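Local coordinates for hypothetical protein EF2904 (Enterococcus faecalis, PDB 2AZ4), which is of unknown function but binds two zinc ions in a metallo-beta-lactamase fold and may act as an RNA-binding exonuclease, at residues Gly194-Arg197 with Glu198-Leu201; Glu237-Leu240 with Val241-Val245; Tyr345-Asp349 with Ala350-Gly354. One frame throughout, in Å; residues are numbered along the deposited sequence.

Contact 1, at the start of helix 197-207, comes first along the chain, followed by contact 2 on the opening turns of helix 237-249 and contact 3 at the end of strand 344-348. Contacts 1 and 2 have centres about 17 Å apart and touch where Gly194 and His195 pack on Glu237; contacts 2 and 3, about 15 Å apart, meet through Leu240 and Ser348. Contacts 1 and 3 do not touch. Contact 1 belongs to the metallo-beta-lactamase part near the zinc pair, whereas helix 237-249 packs against the six-stranded parallel sheet that holds strand 344-348. The chain of touches therefore joins the metal-binding part to the sheet with the parallel strands.

Contact 1: residues Gly194-Arg197 with Glu198-Leu201; sequences GHNR and EETL
Asn196 O accepts a hydrogen bond from Glu199 N at 3.0 Å, the donor standing well above the carbonyl plane. This is an i to i+3 bond, as in the opening turn of a helix. The next, Leu201 N to Arg197 O at 3.0 Å, is a regular i to i+4 helix bond, nearly straight at 169°. Leu201 CG also rests 3.6 Å from Arg197 O.

Glu198 folds back, its chain bent at chi2, and brings its carboxylate over the Arg197 backbone. OE1 accepts from a water at 2.7 Å, and the same water donates to His195 O at 3.2 Å, linking the incoming loop to the first turn; other acceptors lie nearby, so these two bonds are probably shared. OE2 lies 3.5 Å from Arg197 CG, a van der Waals contact of the oxygen with that methylene. The guanidinium and carboxylate planes are turned 63° apart, and the charged atoms do not meet; instead, Arg197 NH2 binds Leu192 O.

This is the N-terminal end of helix 197-207, in the metallo-beta-lactamase domain. On another side of the turn, Glu199 lays its chain alongside Asn196. With CG beside its own backbone N (chi1 -59°) and the rest of the chain extended, CG, CD and OE1 all pass 3.7 Å from Asn196 CB. The Glu199 carboxylate has a long, weak ion pair with Lys149, and Asn196 ND2 makes a weak hydrogen bond to Glu266. Buried Thr200 packs CB against Arg197 O, while its OG1 hydrogen-bonds with Arg191 O and Asp166 N, tying the helix to the loops that carry Arg191 and Asp166; its side chain lies about 7 Å from that of His167, a zinc ligand.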
ATOM      1  N   GLY A 194      -7.511  11.547  -3.934  1.00 18.68           N
ATOM      2  CA  GLY A 194      -6.038  11.562  -4.014  1.00 19.10           C
ATOM      3  C   GLY A 194      -5.474  12.451  -5.112  1.00 19.96           C
ATOM      4  O   GLY A 194      -6.105  13.433  -5.519  1.00 20.26           O
ATOM      5  N   HIS A 195      -4.272  12.114  -5.572  1.00 20.67           N
ATOM      6  CA  HIS A 195      -3.584  12.878  -6.603  1.00 22.31           C
ATOM      7  C   HIS A 195      -4.266  12.723  -7.954  1.00 23.39           C
ATOM      8  O   HIS A 195      -4.223  13.636  -8.778  1.00 24.71           O
ATOM      9  CB  HIS A 195      -2.116  12.430  -6.742  1.00 22.24           C
ATOM     10  CG  HIS A 195      -1.376  12.369  -5.436  1.00 22.27           C
ATOM     11  ND1 HIS A 195      -0.923  13.496  -4.785  1.00 20.94           N
ATOM     12  CD2 HIS A 195      -1.032  11.313  -4.655  1.00 22.00           C
ATOM     13  CE1 HIS A 195      -0.319  13.136  -3.664  1.00 21.17           C
ATOM     14  NE2 HIS A 195      -0.382  11.816  -3.556  1.00 20.96           N
ATOM     15  N   ASN A 196      -4.868  11.567  -8.189  1.00 23.28           N
ATOM     16  CA  ASN A 196      -5.418  11.270  -9.497  1.00 23.84           C
ATOM     17  C   ASN A 196      -6.820  10.679  -9.390  1.00 22.72           C
ATOM     18  O   ASN A 196      -7.017   9.529  -9.737  1.00 21.85           O
ATOM     19  CB  ASN A 196      -4.485  10.306 -10.256  1.00 24.84           C
ATOM     20  CG  ASN A 196      -3.072  10.882 -10.486  1.00 28.93           C
ATOM     21  OD1 ASN A 196      -2.874  11.792 -11.314  1.00 33.30           O
ATOM     22  ND2 ASN A 196      -2.075  10.314  -9.789  1.00 31.34           N
ATOM     23  N   ARG A 197      -7.785  11.461  -8.904  1.00 22.05           N
ATOM     24  CA  ARG A 197      -9.158  10.953  -8.731  1.00 22.68           C
ATOM     25  C   ARG A 197      -9.755  10.378 -10.039  1.00 22.25           C
ATOM     26  O   ARG A 197     -10.543   9.415 -10.031  1.00 21.82           O
ATOM     27  CB  ARG A 197     -10.046  12.025  -8.075  1.00 22.98           C
ATOM     28  CG  ARG A 197     -11.194  12.593  -8.892  1.00 24.46           C
ATOM     29  CD  ARG A 197     -11.957  13.657  -8.095  1.00 24.02           C
ATOM     30  NE  ARG A 197     -13.392  13.627  -8.386  1.00 27.47           N
ATOM     31  CZ  ARG A 197     -14.327  13.185  -7.536  1.00 28.01           C
ATOM     32  NH1 ARG A 197     -15.599  13.200  -7.905  1.00 28.67           N
ATOM     33  NH2 ARG A 197     -14.007  12.764  -6.304  1.00 27.72           N
ATOM     34  N   GLU A 198      -9.321  10.930 -11.165  1.00 22.24           N
ATOM     35  CA  GLU A 198      -9.805  10.518 -12.476  1.00 21.79           C
ATOM     36  C   GLU A 198      -9.389   9.090 -12.841  1.00 21.66           C
ATOM     37  O   GLU A 198     -10.077   8.445 -13.629  1.00 20.73           O
ATOM     38  CB  GLU A 198      -9.331  11.495 -13.551  1.00 21.98           C
ATOM     39  CG  GLU A 198      -9.884  12.916 -13.424  1.00 23.69           C
ATOM     40  CD  GLU A 198      -9.405  13.679 -12.180  1.00 24.24           C
ATOM     41  OE1 GLU A 198      -8.223  13.524 -11.745  1.00 22.94           O
ATOM     42  OE2 GLU A 198     -10.227  14.461 -11.643  1.00 24.40           O
ATOM     43  N   GLU A 199      -8.292   8.581 -12.274  1.00 21.22           N
ATOM     44  CA  GLU A 199      -7.941   7.164 -12.521  1.00 22.00           C
ATOM     45  C   GLU A 199      -8.952   6.236 -11.880  1.00 20.49           C
ATOM     46  O   GLU A 199      -9.287   5.213 -12.462  1.00 21.00           O
ATOM     47  CB  GLU A 199      -6.561   6.771 -12.000  1.00 21.32           C
ATOM     48  CG  GLU A 199      -5.397   7.526 -12.534  1.00 24.02           C
ATOM     49  CD  GLU A 199      -4.089   7.033 -11.904  1.00 25.60           C
ATOM     50  OE1 GLU A 199      -4.085   6.676 -10.700  1.00 30.45           O
ATOM     51  OE2 GLU A 199      -3.074   6.981 -12.614  1.00 31.44           O
ATOM     52  N   THR A 200      -9.417   6.578 -10.678  1.00 20.29           N
ATOM     53  CA  THR A 200     -10.465   5.794 -10.016  1.00 19.79           C
ATOM     54  C   THR A 200     -11.760   5.900 -10.850  1.00 20.00           C
ATOM     55  O   THR A 200     -12.413   4.888 -11.118  1.00 18.01           O
ATOM     56  CB  THR A 200     -10.699   6.200  -8.543  1.00 20.25           C
ATOM     57  OG1 THR A 200      -9.539   5.869  -7.759  1.00 21.78           O
ATOM     58  CG2 THR A 200     -11.913   5.453  -7.923  1.00 18.81           C
ATOM     59  N   LEU A 201     -12.108   7.117 -11.261  1.00 19.19           N
ATOM     60  CA  LEU A 201     -13.282   7.319 -12.123  1.00 19.84           C
ATOM     61  C   LEU A 201     -13.211   6.493 -13.409  1.00 19.73           C
ATOM     62  O   LEU A 201     -14.185   5.827 -13.752  1.00 20.42           O
ATOM     63  CB  LEU A 201     -13.474   8.795 -12.468  1.00 19.37           C
ATOM     64  CG  LEU A 201     -13.873   9.677 -11.280  1.00 19.88           C
ATOM     65  CD1 LEU A 201     -14.134  11.106 -11.784  1.00 21.06           C
ATOM     66  CD2 LEU A 201     -15.121   9.127 -10.569  1.00 21.75           C
TER
HETATM   67  O   HOH W   1      -6.590  15.098 -10.367  1.00 25.91           O

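Contact 2: residues Glu237-Leu240 with Val241-Val245; sequences EEDL and VQHLV
Four successive i to i+4 bonds, Val241 N to Glu237 O through Leu244 N to Leu240 O, span 3.0 to 3.2 Å and carry the N-terminal turns of alpha-helix 237-249. Asp239 and His243 form an i, i+4 pair on one flank. Asp239 CG is anti to its own nitrogen (chi1 -170°), and the carboxylate leans towards the imidazole with its plane 67° from the ring. Both its oxygens, OD1 and OD2, lie 3.7 Å from His243 CD2 without bonding the ring; OD2 is the one in the ring plane, at the edge. A water in that plane spans the pair, donating to Asp239 OD2 at 2.6 Å and lying 3.0 Å from His243 NE2. The same OD2 accepts from Val235 N and Asp239 N bonds Ser236 OG, while His243 ND1 binds Arg246.

Val241 CG2 sits 3.6 Å from Glu237 O, and Leu240 CD2 comes within 4.4 Å of that methyl. Helix 265-274 covers this face, touching Leu240 and Val241. Exposed Glu238 forms a salt bridge with Lys274, and Glu237 with Arg191 and Arg267. The Asp239 carboxylate, beside the N-terminus of the helix and accepting hydrogen bonds from both a backbone N-H and the water, is probably kept in its charged form.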
ATOM      1  N   GLU A 237      -5.410  15.209  -1.120  1.00 16.95           N
ATOM      2  CA  GLU A 237      -3.954  15.384  -1.209  1.00 16.90           C
ATOM      3  C   GLU A 237      -3.561  16.841  -1.542  1.00 17.07           C
ATOM      4  O   GLU A 237      -2.630  17.405  -0.947  1.00 16.79           O
ATOM      5  CB  GLU A 237      -3.354  14.419  -2.239  1.00 16.68           C
ATOM      6  CG  GLU A 237      -3.386  12.966  -1.801  1.00 16.85           C
ATOM      7  CD  GLU A 237      -2.206  12.544  -0.917  1.00 17.34           C
ATOM      8  OE1 GLU A 237      -1.298  13.367  -0.635  1.00 18.28           O
ATOM      9  OE2 GLU A 237      -2.180  11.358  -0.520  1.00 16.05           O
ATOM     10  N   GLU A 238      -4.281  17.444  -2.484  1.00 17.63           N
ATOM     11  CA  GLU A 238      -4.096  18.859  -2.819  1.00 18.03           C
ATOM     12  C   GLU A 238      -4.314  19.783  -1.622  1.00 17.98           C
ATOM     13  O   GLU A 238      -3.555  20.731  -1.428  1.00 16.93           O
ATOM     14  CB  GLU A 238      -5.024  19.280  -3.972  1.00 18.03           C
ATOM     15  CG  GLU A 238      -4.842  20.752  -4.452  1.00 19.63           C
ATOM     16  CD  GLU A 238      -3.417  21.091  -4.920  1.00 24.19           C
ATOM     17  OE1 GLU A 238      -2.705  20.180  -5.417  1.00 25.81           O
ATOM     18  OE2 GLU A 238      -3.008  22.282  -4.799  1.00 23.90           O
ATOM     19  N   ASP A 239      -5.371  19.511  -0.852  1.00 18.89           N
ATOM     20  CA  ASP A 239      -5.669  20.232   0.374  1.00 18.58           C
ATOM     21  C   ASP A 239      -4.534  20.038   1.397  1.00 18.56           C
ATOM     22  O   ASP A 239      -4.126  20.989   2.063  1.00 18.55           O
ATOM     23  CB  ASP A 239      -7.010  19.754   0.947  1.00 19.13           C
ATOM     24  CG  ASP A 239      -7.509  20.621   2.105  1.00 19.91           C
ATOM     25  OD1 ASP A 239      -7.418  21.857   2.023  1.00 20.70           O
ATOM     26  OD2 ASP A 239      -8.001  20.072   3.111  1.00 21.03           O
ATOM     27  N   LEU A 240      -4.023  18.810   1.517  1.00 17.92           N
ATOM     28  CA  LEU A 240      -2.888  18.539   2.401  1.00 17.98           C
ATOM     29  C   LEU A 240      -1.692  19.468   2.105  1.00 18.15           C
ATOM     30  O   LEU A 240      -1.122  20.071   3.033  1.00 18.07           O
ATOM     31  CB  LEU A 240      -2.467  17.068   2.302  1.00 17.32           C
ATOM     32  CG  LEU A 240      -1.442  16.603   3.344  1.00 19.29           C
ATOM     33  CD1 LEU A 240      -1.751  15.193   3.762  1.00 18.10           C
ATOM     34  CD2 LEU A 240       0.003  16.707   2.797  1.00 21.50           C
ATOM     35  N   VAL A 241      -1.316  19.591   0.828  1.00 18.55           N
ATOM     36  CA  VAL A 241      -0.137  20.412   0.468  1.00 20.54           C
ATOM     37  C   VAL A 241      -0.360  21.921   0.709  1.00 20.31           C
ATOM     38  O   VAL A 241       0.576  22.616   1.111  1.00 20.92           O
ATOM     39  CB  VAL A 241       0.386  20.152  -0.964  1.00 20.56           C
ATOM     40  CG1 VAL A 241       1.631  21.023  -1.241  1.00 22.96           C
ATOM     41  CG2 VAL A 241       0.775  18.700  -1.095  1.00 23.54           C
ATOM     42  N   GLN A 242      -1.580  22.403   0.480  1.00 19.77           N
ATOM     43  CA  GLN A 242      -1.941  23.810   0.778  1.00 20.12           C
ATOM     44  C   GLN A 242      -1.825  24.127   2.266  1.00 20.05           C
ATOM     45  O   GLN A 242      -1.338  25.202   2.651  1.00 20.20           O
ATOM     46  CB  GLN A 242      -3.354  24.125   0.265  1.00 19.88           C
ATOM     47  CG  GLN A 242      -3.470  23.987  -1.287  1.00 21.10           C
ATOM     48  CD  GLN A 242      -2.643  25.029  -2.007  1.00 25.39           C
ATOM     49  OE1 GLN A 242      -1.785  24.705  -2.822  1.00 28.75           O
ATOM     50  NE2 GLN A 242      -2.889  26.286  -1.698  1.00 23.47           N
ATOM     51  N   HIS A 243      -2.247  23.177   3.102  1.00 20.20           N
ATOM     52  CA  HIS A 243      -2.053  23.276   4.546  1.00 19.88           C
ATOM     53  C   HIS A 243      -0.562  23.331   4.913  1.00 19.99           C
ATOM     54  O   HIS A 243      -0.148  24.166   5.723  1.00 20.38           O
ATOM     55  CB  HIS A 243      -2.757  22.116   5.271  1.00 19.93           C
ATOM     56  CG  HIS A 243      -4.202  22.370   5.569  1.00 21.29           C
ATOM     57  ND1 HIS A 243      -4.615  23.325   6.475  1.00 20.99           N
ATOM     58  CD2 HIS A 243      -5.329  21.762   5.122  1.00 21.65           C
ATOM     59  CE1 HIS A 243      -5.936  23.314   6.555  1.00 22.58           C
ATOM     60  NE2 HIS A 243      -6.394  22.372   5.749  1.00 22.63           N
ATOM     61  N   LEU A 244       0.243  22.466   4.305  1.00 20.23           N
ATOM     62  CA  LEU A 244       1.700  22.503   4.500  1.00 20.69           C
ATOM     63  C   LEU A 244       2.284  23.870   4.116  1.00 20.90           C
ATOM     64  O   LEU A 244       3.104  24.417   4.854  1.00 21.07           O
ATOM     65  CB  LEU A 244       2.387  21.387   3.718  1.00 20.56           C
ATOM     66  CG  LEU A 244       3.898  21.256   3.965  1.00 23.54           C
ATOM     67  CD1 LEU A 244       4.280  19.797   4.101  1.00 25.45           C
ATOM     68  CD2 LEU A 244       4.689  21.901   2.814  1.00 25.63           C
ATOM     69  N   VAL A 245       1.849  24.416   2.975  1.00 20.85           N
ATOM     70  CA  VAL A 245       2.259  25.754   2.543  1.00 20.97           C
ATOM     71  C   VAL A 245       1.889  26.783   3.598  1.00 21.59           C
ATOM     72  O   VAL A 245       2.745  27.568   4.028  1.00 22.46           O
ATOM     73  CB  VAL A 245       1.661  26.185   1.164  1.00 20.59           C
ATOM     74  CG1 VAL A 245       2.002  27.667   0.875  1.00 20.86           C
ATOM     75  CG2 VAL A 245       2.164  25.303   0.025  1.00 20.91           C
TER
HETATM   76  O   HOH W   2      -9.151  21.363   5.006  1.00 28.25           O

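Contact 3: residues Tyr345-Asp349 with Ala350-Gly354; sequences YIHSD and AQPLG
His347 carries the hydrogen bonding and much of the van der Waals packing of this turn, its ring meeting the backbone of the loop that leaves strand 344-348. NE2 points at Gln351 O in a nearly straight line (171°), but at 3.5 Å the bond is weak. The carbonyl lies at the ring's edge, near its plane. Ala350 O is nearer, 3.2 Å from His347 NE2, yet at too poor an angle to bond. The ring gets there because CG is anti to the backbone nitrogen (chi1 -159°), which carries the imidazole along the chain's onward path.

Van der Waals contacts add to this. Ala350 CB rests 3.9 Å from His347 NE2, and the backbone N of Ala350 lies over one face of the ring. The imidazole also meets Phe374 of neighbouring strand 373-376 in the parallel sheet, planes at about 40°. Apart from the ring, Leu353 CD1 touches Asp349 O at 3.8 Å. Pro352, entered through a cis peptide bond, packs onto helix 358-369, to which the loop leads.

A water donates to Asp349 OD1 at 2.8 Å and, weakly, to Leu353 O, but other acceptors are near it and the bridge is uncertain.

The other oxygen of Asp349, OD2, makes a salt bridge with Arg267 and accepts from Cys379 N, partners that would stabilise the negative charge of the carboxylate.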
ATOM      1  N   TYR A 345       7.179  20.114  13.759  1.00 18.76           N
ATOM      2  CA  TYR A 345       7.294  18.844  13.044  1.00 17.92           C
ATOM      3  C   TYR A 345       5.923  18.444  12.497  1.00 17.66           C
ATOM      4  O   TYR A 345       4.943  18.387  13.222  1.00 17.57           O
ATOM      5  CB  TYR A 345       7.871  17.744  13.947  1.00 17.94           C
ATOM      6  CG  TYR A 345       7.721  16.353  13.353  1.00 16.55           C
ATOM      7  CD1 TYR A 345       8.478  15.962  12.240  1.00 15.80           C
ATOM      8  CD2 TYR A 345       6.804  15.444  13.875  1.00 17.50           C
ATOM      9  CE1 TYR A 345       8.329  14.684  11.680  1.00 14.74           C
ATOM     10  CE2 TYR A 345       6.657  14.165  13.314  1.00 15.13           C
ATOM     11  CZ  TYR A 345       7.417  13.808  12.222  1.00 13.79           C
ATOM     12  OH  TYR A 345       7.268  12.560  11.658  1.00 18.04           O
ATOM     13  N   ILE A 346       5.880  18.152  11.205  1.00 18.17           N
ATOM     14  CA  ILE A 346       4.639  17.820  10.526  1.00 17.69           C
ATOM     15  C   ILE A 346       4.651  16.338  10.214  1.00 17.10           C
ATOM     16  O   ILE A 346       5.475  15.860   9.442  1.00 16.71           O
ATOM     17  CB  ILE A 346       4.455  18.655   9.251  1.00 18.27           C
ATOM     18  CG1 ILE A 346       4.397  20.148   9.615  1.00 17.52           C
ATOM     19  CG2 ILE A 346       3.194  18.210   8.503  1.00 17.72           C
ATOM     20  CD1 ILE A 346       4.868  21.052   8.464  1.00 17.87           C
ATOM     21  N   HIS A 347       3.747  15.621  10.871  1.00 16.86           N
ATOM     22  CA  HIS A 347       3.653  14.179  10.754  1.00 17.05           C
ATOM     23  C   HIS A 347       2.594  13.846   9.708  1.00 16.96           C
ATOM     24  O   HIS A 347       1.400  13.997   9.960  1.00 17.24           O
ATOM     25  CB  HIS A 347       3.274  13.595  12.116  1.00 16.83           C
ATOM     26  CG  HIS A 347       3.631  12.152  12.267  1.00 17.16           C
ATOM     27  ND1 HIS A 347       2.698  11.180  12.549  1.00 21.01           N
ATOM     28  CD2 HIS A 347       4.814  11.514  12.135  1.00 15.47           C
ATOM     29  CE1 HIS A 347       3.299  10.005  12.627  1.00 18.17           C
ATOM     30  NE2 HIS A 347       4.582  10.180  12.368  1.00 20.53           N
ATOM     31  N   SER A 348       3.027  13.407   8.531  1.00 17.10           N
ATOM     32  CA  SER A 348       2.112  13.249   7.399  1.00 17.17           C
ATOM     33  C   SER A 348       2.052  11.800   6.941  1.00 17.32           C
ATOM     34  O   SER A 348       2.687  11.399   5.942  1.00 17.30           O
ATOM     35  CB  SER A 348       2.524  14.163   6.246  1.00 17.13           C
ATOM     36  OG  SER A 348       1.518  14.180   5.257  1.00 19.58           O
ATOM     37  N   ASP A 349       1.279  11.016   7.689  1.00 17.65           N
ATOM     38  CA  ASP A 349       1.123   9.581   7.454  1.00 17.68           C
ATOM     39  C   ASP A 349       2.400   8.757   7.538  1.00 18.10           C
ATOM     40  O   ASP A 349       2.477   7.643   7.004  1.00 17.66           O
ATOM     41  CB  ASP A 349       0.364   9.333   6.151  1.00 17.51           C
ATOM     42  CG  ASP A 349      -1.066   9.852   6.222  1.00 19.08           C
ATOM     43  OD1 ASP A 349      -1.819   9.367   7.084  1.00 20.29           O
ATOM     44  OD2 ASP A 349      -1.413  10.760   5.458  1.00 19.75           O
ATOM     45  N   ALA A 350       3.415   9.305   8.209  1.00 18.99           N
ATOM     46  CA  ALA A 350       4.608   8.517   8.521  1.00 19.51           C
ATOM     47  C   ALA A 350       4.327   7.657   9.762  1.00 20.42           C
ATOM     48  O   ALA A 350       3.375   7.918  10.509  1.00 19.48           O
ATOM     49  CB  ALA A 350       5.806   9.418   8.754  1.00 19.00           C
ATOM     50  N   GLN A 351       5.171   6.647   9.975  1.00 20.80           N
ATOM     51  CA  GLN A 351       5.177   5.861  11.221  1.00 22.20           C
ATOM     52  C   GLN A 351       5.849   6.616  12.378  1.00 21.88           C
ATOM     53  O   GLN A 351       6.715   7.430  12.130  1.00 21.82           O
ATOM     54  CB  GLN A 351       5.861   4.515  10.982  1.00 22.43           C
ATOM     55  CG  GLN A 351       5.207   3.737   9.856  1.00 25.74           C
ATOM     56  CD  GLN A 351       5.676   2.309   9.789  1.00 32.32           C
ATOM     57  OE1 GLN A 351       6.738   2.024   9.235  1.00 33.78           O
ATOM     58  NE2 GLN A 351       4.888   1.394  10.363  1.00 35.70           N
ATOM     59  N   PRO A 352       5.394   6.401  13.641  1.00 22.22           N
ATOM     60  CA  PRO A 352       4.241   5.571  14.026  1.00 22.02           C
ATOM     61  C   PRO A 352       2.936   6.174  13.523  1.00 22.73           C
ATOM     62  O   PRO A 352       2.757   7.402  13.567  1.00 22.40           O
ATOM     63  CB  PRO A 352       4.281   5.581  15.557  1.00 21.29           C
ATOM     64  CG  PRO A 352       5.065   6.774  15.924  1.00 22.44           C
ATOM     65  CD  PRO A 352       6.041   7.019  14.811  1.00 22.08           C
ATOM     66  N   LEU A 353       2.027   5.323  13.069  1.00 23.38           N
ATOM     67  CA  LEU A 353       0.847   5.782  12.325  1.00 25.49           C
ATOM     68  C   LEU A 353      -0.189   6.496  13.189  1.00 26.98           C
ATOM     69  O   LEU A 353      -0.746   7.542  12.800  1.00 27.97           O
ATOM     70  CB  LEU A 353       0.215   4.599  11.573  1.00 24.94           C
ATOM     71  CG  LEU A 353       0.564   4.259  10.107  1.00 26.63           C
ATOM     72  CD1 LEU A 353       1.818   4.896   9.563  1.00 26.07           C
ATOM     73  CD2 LEU A 353       0.582   2.759   9.826  1.00 25.57           C
ATOM     74  N   GLY A 354      -0.443   5.946  14.364  1.00 28.28           N
ATOM     75  CA  GLY A 354      -1.489   6.463  15.235  1.00 30.16           C
ATOM     76  C   GLY A 354      -1.493   5.712  16.542  1.00 31.82           C
ATOM     77  O   GLY A 354      -0.652   4.825  16.771  1.00 31.03           O
TER
HETATM   78  O   HOH W   3      -1.368   7.847   9.426  1.00 25.37           O